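Local coordinates for protein (R)-specific secondary-alkylsulfatase (PDB 4AXH) that hydrolyses (R)-secondary alkyl sulfates with strict inversion of configuration, giving (S)-alcohols and sulfate, as a zinc-dependent homodimeric member of the metallo-beta-lactamase superfamily, at residues Q81-L92 with V245-N256; A174-I182 with E291-Y299. All coordinates share one frame; numbering follows the deposited sequence.

Contact 1: Q81-L92 with V245-N256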
loop_
_atom_site.group_PDB
_atom_site.type_symbol
_atom_site.label_atom_id
_atom_site.label_comp_id
_atom_site.label_asym_id
_atom_site.label_seq_id
_atom_site.Cartn_x
_atom_site.Cartn_y
_atom_site.Cartn_z
ATOM N N GLN A 81 4.292 -32.182 -23.780
ATOM C CA GLN A 81 4.402 -30.742 -24.091
ATOM C C GLN A 81 5.588 -30.116 -23.337
ATOM O O GLN A 81 5.847 -30.474 -22.189
ATOM C CB GLN A 81 3.142 -29.944 -23.735
ATOM C CG GLN A 81 1.813 -30.671 -23.756
ATOM C CD GLN A 81 0.768 -29.821 -23.062
ATOM O OE1 GLN A 81 0.622 -29.823 -21.831
ATOM N NE2 GLN A 81 0.057 -29.020 -23.822
ATOM N N VAL A 82 6.266 -29.134 -23.979
ATOM C CA VAL A 82 7.438 -28.427 -23.450
ATOM C C VAL A 82 7.049 -27.559 -22.257
ATOM O O VAL A 82 6.088 -26.795 -22.345
ATOM C CB VAL A 82 8.231 -27.634 -24.539
ATOM C CG1 VAL A 82 9.620 -27.248 -24.035
ATOM C CG2 VAL A 82 8.360 -28.438 -25.825
ATOM N N VAL A 83 7.787 -27.729 -21.145
ATOM C CA VAL A 83 7.626 -27.030 -19.867
ATOM C C VAL A 83 8.697 -25.939 -19.736
ATOM O O VAL A 83 8.392 -24.830 -19.283
ATOM C CB VAL A 83 7.672 -28.041 -18.665
ATOM C CG1 VAL A 83 7.830 -27.347 -17.313
ATOM C CG2 VAL A 83 6.438 -28.907 -18.650
ATOM N N TRP A 84 9.959 -26.298 -20.092
ATOM C CA TRP A 84 11.133 -25.459 -19.986
ATOM C C TRP A 84 12.045 -25.734 -21.162
ATOM O O TRP A 84 12.441 -26.884 -21.372
ATOM C CB TRP A 84 11.881 -25.786 -18.684
ATOM C CG TRP A 84 12.941 -24.784 -18.320
ATOM C CD1 TRP A 84 14.296 -24.946 -18.404
ATOM C CD2 TRP A 84 12.723 -23.454 -17.819
ATOM N NE1 TRP A 84 14.937 -23.800 -17.965
ATOM C CE2 TRP A 84 13.994 -22.872 -17.602
ATOM C CE3 TRP A 84 11.574 -22.702 -17.526
ATOM C CZ2 TRP A 84 14.142 -21.597 -17.059
ATOM C CZ3 TRP A 84 11.725 -21.425 -17.014
ATOM C CH2 TRP A 84 12.990 -20.889 -16.771
ATOM N N ASP A 85 12.396 -24.678 -21.913
ATOM C CA ASP A 85 13.255 -24.755 -23.095
ATOM C C ASP A 85 14.363 -23.708 -23.020
ATOM O O ASP A 85 14.089 -22.508 -23.061
ATOM C CB ASP A 85 12.409 -24.579 -24.386
ATOM C CG ASP A 85 13.031 -25.102 -25.675
ATOM O OD1 ASP A 85 14.231 -25.510 -25.644
ATOM O OD2 ASP A 85 12.321 -25.092 -26.722
ATOM N N MET A 86 15.603 -24.169 -22.868
ATOM C CA MET A 86 16.796 -23.320 -22.808
ATOM C C MET A 86 17.387 -23.115 -24.217
ATOM O O MET A 86 17.998 -22.079 -24.471
ATOM C CB MET A 86 17.846 -23.914 -21.861
ATOM C CG MET A 86 17.658 -23.477 -20.434
ATOM S SD MET A 86 17.938 -21.697 -20.142
ATOM C CE MET A 86 19.644 -21.599 -20.596
ATOM N N GLY A 87 17.148 -24.080 -25.115
ATOM C CA GLY A 87 17.574 -24.054 -26.506
ATOM C C GLY A 87 17.011 -22.886 -27.296
ATOM O O GLY A 87 17.581 -22.516 -28.325
ATOM N N ALA A 88 15.899 -22.282 -26.822
ATOM C CA ALA A 88 15.281 -21.136 -27.481
ATOM C C ALA A 88 16.117 -19.835 -27.338
ATOM O O ALA A 88 15.978 -18.926 -28.160
ATOM C CB ALA A 88 13.888 -20.925 -26.935
ATOM N N TYR A 89 16.998 -19.768 -26.312
ATOM C CA TYR A 89 17.850 -18.621 -26.023
ATOM C C TYR A 89 19.285 -18.735 -26.572
ATOM O O TYR A 89 20.176 -18.023 -26.113
ATOM C CB TYR A 89 17.825 -18.300 -24.526
ATOM C CG TYR A 89 16.443 -17.966 -24.023
ATOM C CD1 TYR A 89 15.892 -16.701 -24.222
ATOM C CD2 TYR A 89 15.679 -18.914 -23.346
ATOM C CE1 TYR A 89 14.596 -16.396 -23.782
ATOM C CE2 TYR A 89 14.389 -18.619 -22.891
ATOM C CZ TYR A 89 13.845 -17.362 -23.125
ATOM O OH TYR A 89 12.576 -17.070 -22.685
ATOM N N GLN A 90 19.484 -19.588 -27.598
ATOM C CA GLN A 90 20.769 -19.836 -28.259
ATOM C C GLN A 90 21.398 -18.576 -28.890
ATOM O O GLN A 90 22.620 -18.421 -28.837
ATOM C CB GLN A 90 20.631 -20.939 -29.302
ATOM C CG GLN A 90 21.931 -21.700 -29.521
ATOM C CD GLN A 90 21.971 -22.980 -28.741
ATOM O OE1 GLN A 90 21.835 -24.072 -29.311
ATOM N NE2 GLN A 90 22.173 -22.881 -27.427
ATOM N N PHE A 91 20.566 -17.671 -29.445
ATOM C CA PHE A 91 20.977 -16.400 -30.056
ATOM C C PHE A 91 21.816 -15.508 -29.123
ATOM O O PHE A 91 22.534 -14.615 -29.604
ATOM C CB PHE A 91 19.744 -15.630 -30.575
ATOM C CG PHE A 91 18.733 -15.264 -29.511
ATOM C CD1 PHE A 91 17.779 -16.181 -29.080
ATOM C CD2 PHE A 91 18.712 -13.999 -28.960
ATOM C CE1 PHE A 91 16.847 -15.838 -28.095
ATOM C CE2 PHE A 91 17.776 -13.662 -27.981
ATOM C CZ PHE A 91 16.860 -14.585 -27.542
ATOM N N LEU A 92 21.727 -15.746 -27.797
ATOM C CA LEU A 92 22.427 -14.960 -26.785
ATOM C C LEU A 92 23.849 -15.406 -26.548
ATOM O O LEU A 92 24.681 -14.585 -26.151
ATOM C CB LEU A 92 21.661 -14.996 -25.444
ATOM C CG LEU A 92 20.338 -14.274 -25.397
ATOM C CD1 LEU A 92 19.495 -14.752 -24.228
ATOM C CD2 LEU A 92 20.540 -12.769 -25.372
ATOM N N VAL A 245 13.697 -11.996 -24.473
ATOM C CA VAL A 245 15.098 -12.371 -24.307
ATOM C C VAL A 245 15.472 -12.887 -22.911
ATOM O O VAL A 245 16.366 -13.731 -22.799
ATOM C CB VAL A 245 16.113 -11.307 -24.815
ATOM C CG1 VAL A 245 15.948 -11.048 -26.301
ATOM C CG2 VAL A 245 16.044 -10.008 -24.020
ATOM N N ASP A 246 14.827 -12.351 -21.850
ATOM C CA ASP A 246 15.130 -12.672 -20.457
ATOM C C ASP A 246 14.039 -12.137 -19.529
ATOM O O ASP A 246 13.206 -11.325 -19.941
ATOM C CB ASP A 246 16.494 -12.028 -20.075
ATOM C CG ASP A 246 17.149 -12.616 -18.846
ATOM O OD1 ASP A 246 17.475 -13.817 -18.868
ATOM O OD2 ASP A 246 17.386 -11.855 -17.876
ATOM N N SER A 247 14.072 -12.578 -18.259
ATOM C CA SER A 247 13.136 -12.099 -17.248
ATOM C C SER A 247 13.836 -11.578 -15.970
ATOM O O SER A 247 13.224 -11.524 -14.896
ATOM C CB SER A 247 12.029 -13.111 -16.968
ATOM O OG SER A 247 11.107 -13.154 -18.046
ATOM N N GLY A 248 15.081 -11.120 -16.134
ATOM C CA GLY A 248 15.861 -10.491 -15.081
ATOM C C GLY A 248 16.460 -11.471 -14.120
ATOM O O GLY A 248 17.674 -11.645 -14.114
ATOM N N LEU A 249 15.614 -12.126 -13.318
ATOM C CA LEU A 249 16.063 -13.107 -12.332
ATOM C C LEU A 249 16.015 -14.535 -12.845
ATOM O O LEU A 249 16.318 -15.473 -12.094
ATOM C CB LEU A 249 15.264 -12.973 -11.024
ATOM C CG LEU A 249 15.283 -11.625 -10.346
ATOM C CD1 LEU A 249 14.305 -11.612 -9.193
ATOM C CD2 LEU A 249 16.692 -11.267 -9.879
ATOM N N PHE A 250 15.575 -14.703 -14.104
ATOM C CA PHE A 250 15.448 -15.979 -14.842
ATOM C C PHE A 250 15.128 -15.688 -16.283
ATOM O O PHE A 250 15.000 -14.525 -16.651
ATOM C CB PHE A 250 14.373 -16.907 -14.239
ATOM C CG PHE A 250 13.105 -16.204 -13.809
ATOM C CD1 PHE A 250 12.086 -15.955 -14.723
ATOM C CD2 PHE A 250 12.942 -15.764 -12.493
ATOM C CE1 PHE A 250 10.958 -15.242 -14.345
ATOM C CE2 PHE A 250 11.802 -15.067 -12.114
ATOM C CZ PHE A 250 10.826 -14.802 -13.048
ATOM N N LYS A 251 14.971 -16.728 -17.098
ATOM C CA LYS A 251 14.669 -16.565 -18.522
ATOM C C LYS A 251 13.203 -16.211 -18.771
ATOM O O LYS A 251 12.934 -15.223 -19.439
ATOM C CB LYS A 251 15.100 -17.808 -19.326
ATOM C CG LYS A 251 16.583 -18.236 -19.220
ATOM C CD LYS A 251 17.606 -17.147 -19.545
ATOM C CE LYS A 251 17.698 -16.746 -20.998
ATOM N NZ LYS A 251 18.034 -15.308 -21.142
ATOM N N THR A 252 12.261 -17.014 -18.233
ATOM C CA THR A 252 10.801 -16.884 -18.428
ATOM C C THR A 252 10.116 -17.786 -17.406
ATOM O O THR A 252 10.821 -18.496 -16.675
ATOM C CB THR A 252 10.396 -17.326 -19.888
ATOM O OG1 THR A 252 8.961 -17.212 -20.090
ATOM C CG2 THR A 252 10.896 -18.734 -20.242
ATOM N N THR A 253 8.764 -17.790 -17.378
ATOM C CA THR A 253 8.015 -18.692 -16.502
ATOM C C THR A 253 7.810 -20.048 -17.144
ATOM O O THR A 253 7.748 -20.175 -18.374
ATOM C CB THR A 253 6.671 -18.093 -15.986
ATOM O OG1 THR A 253 5.838 -17.674 -17.078
ATOM C CG2 THR A 253 6.873 -16.962 -14.960
ATOM N N ALA A 254 7.695 -21.070 -16.288
ATOM C CA ALA A 254 7.473 -22.450 -16.706
ATOM C C ALA A 254 6.085 -22.553 -17.335
ATOM O O ALA A 254 5.120 -21.930 -16.872
ATOM C CB ALA A 254 7.612 -23.391 -15.524
ATOM N N THR A 255 6.017 -23.308 -18.429
ATOM C CA THR A 255 4.809 -23.507 -19.209
ATOM C C THR A 255 4.235 -24.929 -19.099
ATOM O O THR A 255 4.988 -25.884 -18.943
ATOM C CB THR A 255 5.045 -23.006 -20.654
ATOM O OG1 THR A 255 3.835 -23.109 -21.372
ATOM C CG2 THR A 255 6.141 -23.773 -21.396
ATOM N N ASN A 256 2.898 -25.059 -19.181
ATOM C CA ASN A 256 2.156 -26.326 -19.192
ATOM C C ASN A 256 2.566 -27.299 -18.057
ATOM O O ASN A 256 2.642 -28.522 -18.260
ATOM C CB ASN A 256 2.300 -26.995 -20.585
ATOM C CG ASN A 256 1.922 -26.115 -21.748
ATOM O OD1 ASN A 256 0.756 -25.758 -21.914
ATOM N ND2 ASN A 256 2.905 -25.750 -22.583
#
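Tyr89 and Lys251 join a strand and its following 3-10 turn to an irregular loop of the metallo-beta-lactamase domain; at the far end of the contact the strand carries a classic beta bulge, in which Val83 and Trp84 both face Ile75. Hydrogen bonds hold that end: Thr255 N donates to Val83 O (2.9 Å), and the Asn256 side chain adds a weak bond from ND2 to Val82 O. Apolar contact is modest, the Phe91 ring edge meeting Val245 CG1 at 3.6 Å. An aromatic edge faces a carbonyl oxygen where Trp84 turns CZ3 and CH2 of its six-membered ring to Thr252 O; its NE1 bonds to Gly129 O. At the other end the lysine chain, bent at three successive torsions, runs antiparallel to the tyrosine and lays CE over one ring face, 3.7 Å from the centroid. This CH-pi contact is joined by an off-centre cation-pi approach of NZ. The buried ammonium is well satisfied, bonding to Val245 O and Ala109 O as well as forming a salt bridge to Asp246, whose OD2 also closes an Asx turn onto Gly248 N. Lys251 NZ reaches Asp246 OD1 at 2.8 Å, on the anti side and 22° out of the carboxylate plane.

Contact 2: A174-I182 with E291-Y299; sequences AVVYSHSHI and EAPSDMNIY. With ZN (zinc ion), chain D.
His179 and Glu291 meet at a zinc ion where the loop after strand 172-176 passes the segment leading into strand 296-300. From the histidine CB outward, the first atom sits close to Ser294 O and lies 3.4 Å from Asp295 OD1, the aspartate running alongside and pointing the same way. With CG between the backbone N and the carbonyl carbon (chi1 62°), the ring is turned toward Glu291 and the metal. On one side of the ring, ND1 donates to Ser178 OG (2.6 Å), which also bonds to Asp148, so this second shell helps fix the ring's rotation. On the other, CD2 packs against Ala292 CB and Glu291 OE1, and NE2 binds the zinc ion at 2.1 Å. His181 ND1 binds at the same length, and Glu291 OE2 at 2.2 Å, its carboxylate turned 85° from the His181 ring. Ala292 CB lies over a face of that ring in a CH-pi contact. Ser180 N to Ser294 O (3.0 Å) ties the backbones together. Farther back, Val176 CG1 touches Met296 CE at 3.7 Å. A water and Asp310, shared with the second zinc ion, complete the metal site, a binuclear centre characteristic of the metallo-beta-lactamase fold, with both histidines from its HxHxDH motif.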
loop_
_atom_site.group_PDB
_atom_site.type_symbol
_atom_site.label_atom_id
_atom_site.label_comp_id
_atom_site.label_asym_id
_atom_site.label_seq_id
_atom_site.Cartn_x
_atom_site.Cartn_y
_atom_site.Cartn_z
ATOM N N ALA A 174 15.562 -34.079 4.289
ATOM C CA ALA A 174 15.020 -32.795 4.684
ATOM C C ALA A 174 14.846 -31.849 3.511
ATOM O O ALA A 174 15.602 -31.909 2.530
ATOM C CB ALA A 174 15.918 -32.153 5.755
ATOM N N VAL A 175 13.847 -30.965 3.642
ATOM C CA VAL A 175 13.545 -29.905 2.692
ATOM C C VAL A 175 13.332 -28.619 3.472
ATOM O O VAL A 175 12.784 -28.672 4.562
ATOM C CB VAL A 175 12.364 -30.256 1.730
ATOM C CG1 VAL A 175 11.852 -29.033 0.980
ATOM C CG2 VAL A 175 12.766 -31.344 0.748
ATOM N N VAL A 176 13.810 -27.478 2.923
ATOM C CA VAL A 176 13.663 -26.129 3.480
ATOM C C VAL A 176 12.943 -25.294 2.439
ATOM O O VAL A 176 13.360 -25.245 1.295
ATOM C CB VAL A 176 15.017 -25.487 3.859
ATOM C CG1 VAL A 176 14.834 -24.074 4.414
ATOM C CG2 VAL A 176 15.776 -26.348 4.855
ATOM N N TYR A 177 11.850 -24.654 2.837
ATOM C CA TYR A 177 11.081 -23.725 2.017
ATOM C C TYR A 177 11.597 -22.388 2.477
ATOM O O TYR A 177 11.313 -22.004 3.611
ATOM C CB TYR A 177 9.570 -23.808 2.309
ATOM C CG TYR A 177 8.873 -25.096 1.913
ATOM C CD1 TYR A 177 9.250 -25.801 0.767
ATOM C CD2 TYR A 177 7.773 -25.566 2.631
ATOM C CE1 TYR A 177 8.576 -26.959 0.369
ATOM C CE2 TYR A 177 7.074 -26.706 2.222
ATOM C CZ TYR A 177 7.482 -27.402 1.095
ATOM O OH TYR A 177 6.805 -28.532 0.700
ATOM N N SER A 178 12.408 -21.703 1.655
ATOM C CA SER A 178 12.969 -20.399 2.019
ATOM C C SER A 178 11.868 -19.371 2.336
ATOM O O SER A 178 12.009 -18.591 3.278
ATOM C CB SER A 178 13.884 -19.872 0.916
ATOM O OG SER A 178 13.196 -19.575 -0.292
ATOM N N HIS A 179 10.788 -19.368 1.535
ATOM C CA HIS A 179 9.675 -18.430 1.666
ATOM C C HIS A 179 8.410 -18.930 0.939
ATOM O O HIS A 179 8.463 -19.911 0.168
ATOM C CB HIS A 179 10.075 -17.001 1.184
ATOM C CG HIS A 179 10.471 -16.904 -0.259
ATOM N ND1 HIS A 179 11.631 -17.498 -0.729
ATOM C CD2 HIS A 179 9.880 -16.232 -1.273
ATOM C CE1 HIS A 179 11.701 -17.170 -2.008
ATOM N NE2 HIS A 179 10.662 -16.418 -2.386
ATOM N N SER A 180 7.291 -18.212 1.167
ATOM C CA SER A 180 5.973 -18.517 0.622
ATOM C C SER A 180 5.724 -18.166 -0.871
ATOM O O SER A 180 4.623 -17.725 -1.196
ATOM C CB SER A 180 4.887 -17.957 1.531
ATOM O OG SER A 180 5.009 -16.552 1.638
ATOM N N HIS A 181 6.698 -18.410 -1.782
ATOM C CA HIS A 181 6.479 -18.176 -3.220
ATOM C C HIS A 181 6.459 -19.474 -4.011
ATOM O O HIS A 181 7.240 -20.380 -3.723
ATOM C CB HIS A 181 7.465 -17.175 -3.819
ATOM C CG HIS A 181 7.239 -15.754 -3.398
ATOM N ND1 HIS A 181 8.276 -14.833 -3.387
ATOM C CD2 HIS A 181 6.114 -15.139 -2.967
ATOM C CE1 HIS A 181 7.742 -13.699 -2.942
ATOM N NE2 HIS A 181 6.437 -13.831 -2.703
ATOM N N ILE A 182 5.548 -19.570 -4.994
ATOM C CA ILE A 182 5.347 -20.776 -5.801
ATOM C C ILE A 182 6.606 -21.321 -6.488
ATOM O O ILE A 182 6.711 -22.529 -6.695
ATOM C CB ILE A 182 4.116 -20.717 -6.747
ATOM C CG1 ILE A 182 3.041 -19.729 -6.235
ATOM C CG2 ILE A 182 3.504 -22.124 -6.927
ATOM C CD1 ILE A 182 1.990 -19.168 -7.323
ATOM N N GLU A 291 10.872 -9.438 0.907
ATOM C CA GLU A 291 10.536 -9.915 -0.433
ATOM C C GLU A 291 9.233 -10.797 -0.420
ATOM O O GLU A 291 8.527 -10.858 -1.427
ATOM C CB GLU A 291 11.740 -10.682 -1.014
ATOM C CG GLU A 291 11.565 -11.102 -2.462
ATOM C CD GLU A 291 11.025 -12.503 -2.624
ATOM O OE1 GLU A 291 11.012 -13.250 -1.618
ATOM O OE2 GLU A 291 10.686 -12.880 -3.768
ATOM N N ALA A 292 8.948 -11.495 0.707
ATOM C CA ALA A 292 7.772 -12.338 0.885
ATOM C C ALA A 292 7.256 -12.214 2.308
ATOM O O ALA A 292 8.061 -11.991 3.212
ATOM C CB ALA A 292 8.095 -13.793 0.584
ATOM N N PRO A 293 5.927 -12.376 2.549
ATOM C CA PRO A 293 5.383 -12.268 3.928
ATOM C C PRO A 293 5.947 -13.295 4.911
ATOM O O PRO A 293 6.250 -12.950 6.061
ATOM C CB PRO A 293 3.880 -12.437 3.736
ATOM C CG PRO A 293 3.648 -12.033 2.315
ATOM C CD PRO A 293 4.834 -12.597 1.586
ATOM N N SER A 294 6.102 -14.546 4.452
ATOM C CA SER A 294 6.688 -15.643 5.223
ATOM C C SER A 294 7.997 -15.861 4.510
ATOM O O SER A 294 8.000 -16.250 3.340
ATOM C CB SER A 294 5.792 -16.883 5.170
ATOM O OG SER A 294 6.233 -17.808 6.141
ATOM N N ASP A 295 9.106 -15.496 5.164
ATOM C CA ASP A 295 10.437 -15.458 4.540
ATOM C C ASP A 295 11.572 -15.640 5.541
ATOM O O ASP A 295 11.434 -15.299 6.708
ATOM C CB ASP A 295 10.563 -14.063 3.865
ATOM C CG ASP A 295 11.714 -13.794 2.935
ATOM O OD1 ASP A 295 12.273 -14.769 2.373
ATOM O OD2 ASP A 295 12.034 -12.612 2.742
ATOM N N MET A 296 12.724 -16.117 5.056
ATOM C CA MET A 296 13.903 -16.329 5.882
ATOM C C MET A 296 15.169 -16.569 5.085
ATOM O O MET A 296 15.110 -16.984 3.932
ATOM C CB MET A 296 13.689 -17.478 6.906
ATOM C CG MET A 296 13.640 -18.862 6.308
ATOM S SD MET A 296 13.043 -20.019 7.525
ATOM C CE MET A 296 13.206 -21.579 6.621
ATOM N N ASN A 297 16.324 -16.367 5.742
ATOM C CA ASN A 297 17.651 -16.651 5.181
ATOM C C ASN A 297 18.169 -17.917 5.884
ATOM O O ASN A 297 17.698 -18.279 6.958
ATOM C CB ASN A 297 18.625 -15.483 5.409
ATOM C CG ASN A 297 18.256 -14.200 4.722
ATOM O OD1 ASN A 297 17.794 -14.185 3.576
ATOM N ND2 ASN A 297 18.509 -13.086 5.388
ATOM N N ILE A 298 19.086 -18.611 5.259
ATOM C CA ILE A 298 19.624 -19.842 5.808
ATOM C C ILE A 298 21.141 -19.775 5.799
ATOM O O ILE A 298 21.750 -19.676 4.735
ATOM C CB ILE A 298 19.069 -21.097 5.081
ATOM C CG1 ILE A 298 17.529 -21.094 5.039
ATOM C CG2 ILE A 298 19.609 -22.410 5.713
ATOM C CD1 ILE A 298 16.963 -20.733 3.762
ATOM N N TYR A 299 21.749 -19.781 6.984
ATOM C CA TYR A 299 23.203 -19.772 7.090
ATOM C C TYR A 299 23.660 -21.214 7.364
ATOM O O TYR A 299 22.947 -21.994 7.996
ATOM C CB TYR A 299 23.695 -18.749 8.153
ATOM C CG TYR A 299 25.185 -18.778 8.436
ATOM C CD1 TYR A 299 26.101 -18.273 7.519
ATOM C CD2 TYR A 299 25.674 -19.242 9.657
ATOM C CE1 TYR A 299 27.471 -18.281 7.786
ATOM C CE2 TYR A 299 27.039 -19.228 9.947
ATOM C CZ TYR A 299 27.936 -18.758 9.006
ATOM O OH TYR A 299 29.279 -18.818 9.285
HETATM ZN ZN ZN D . 10.336 -15.013 -3.896
HETATM O O HOH W 1 10.031 -15.817 -5.797
#

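Overall arrangement
Contact 2 supplies three of the protein ligands of one zinc ion, whereas contact 1 holds no metal ligand and lies farther out. Their centres are 24 Å apart and their nearest atoms about 7 Å apart, so they do not touch. The segments alternate along the chain: 245-256 lies in the loop between helix 222-233 and strand 266-268, within the sequence that separates the two halves of contact 2. Thr253, which itself takes almost no part in contact 1, has its side chain about 7 Å from those of the sulfate-binding residues Gln232 and Tyr417 and about 10 Å from a zinc ion. On these distances, the loop that contact 1 joins to residues 81-92 probably borders the substrate region.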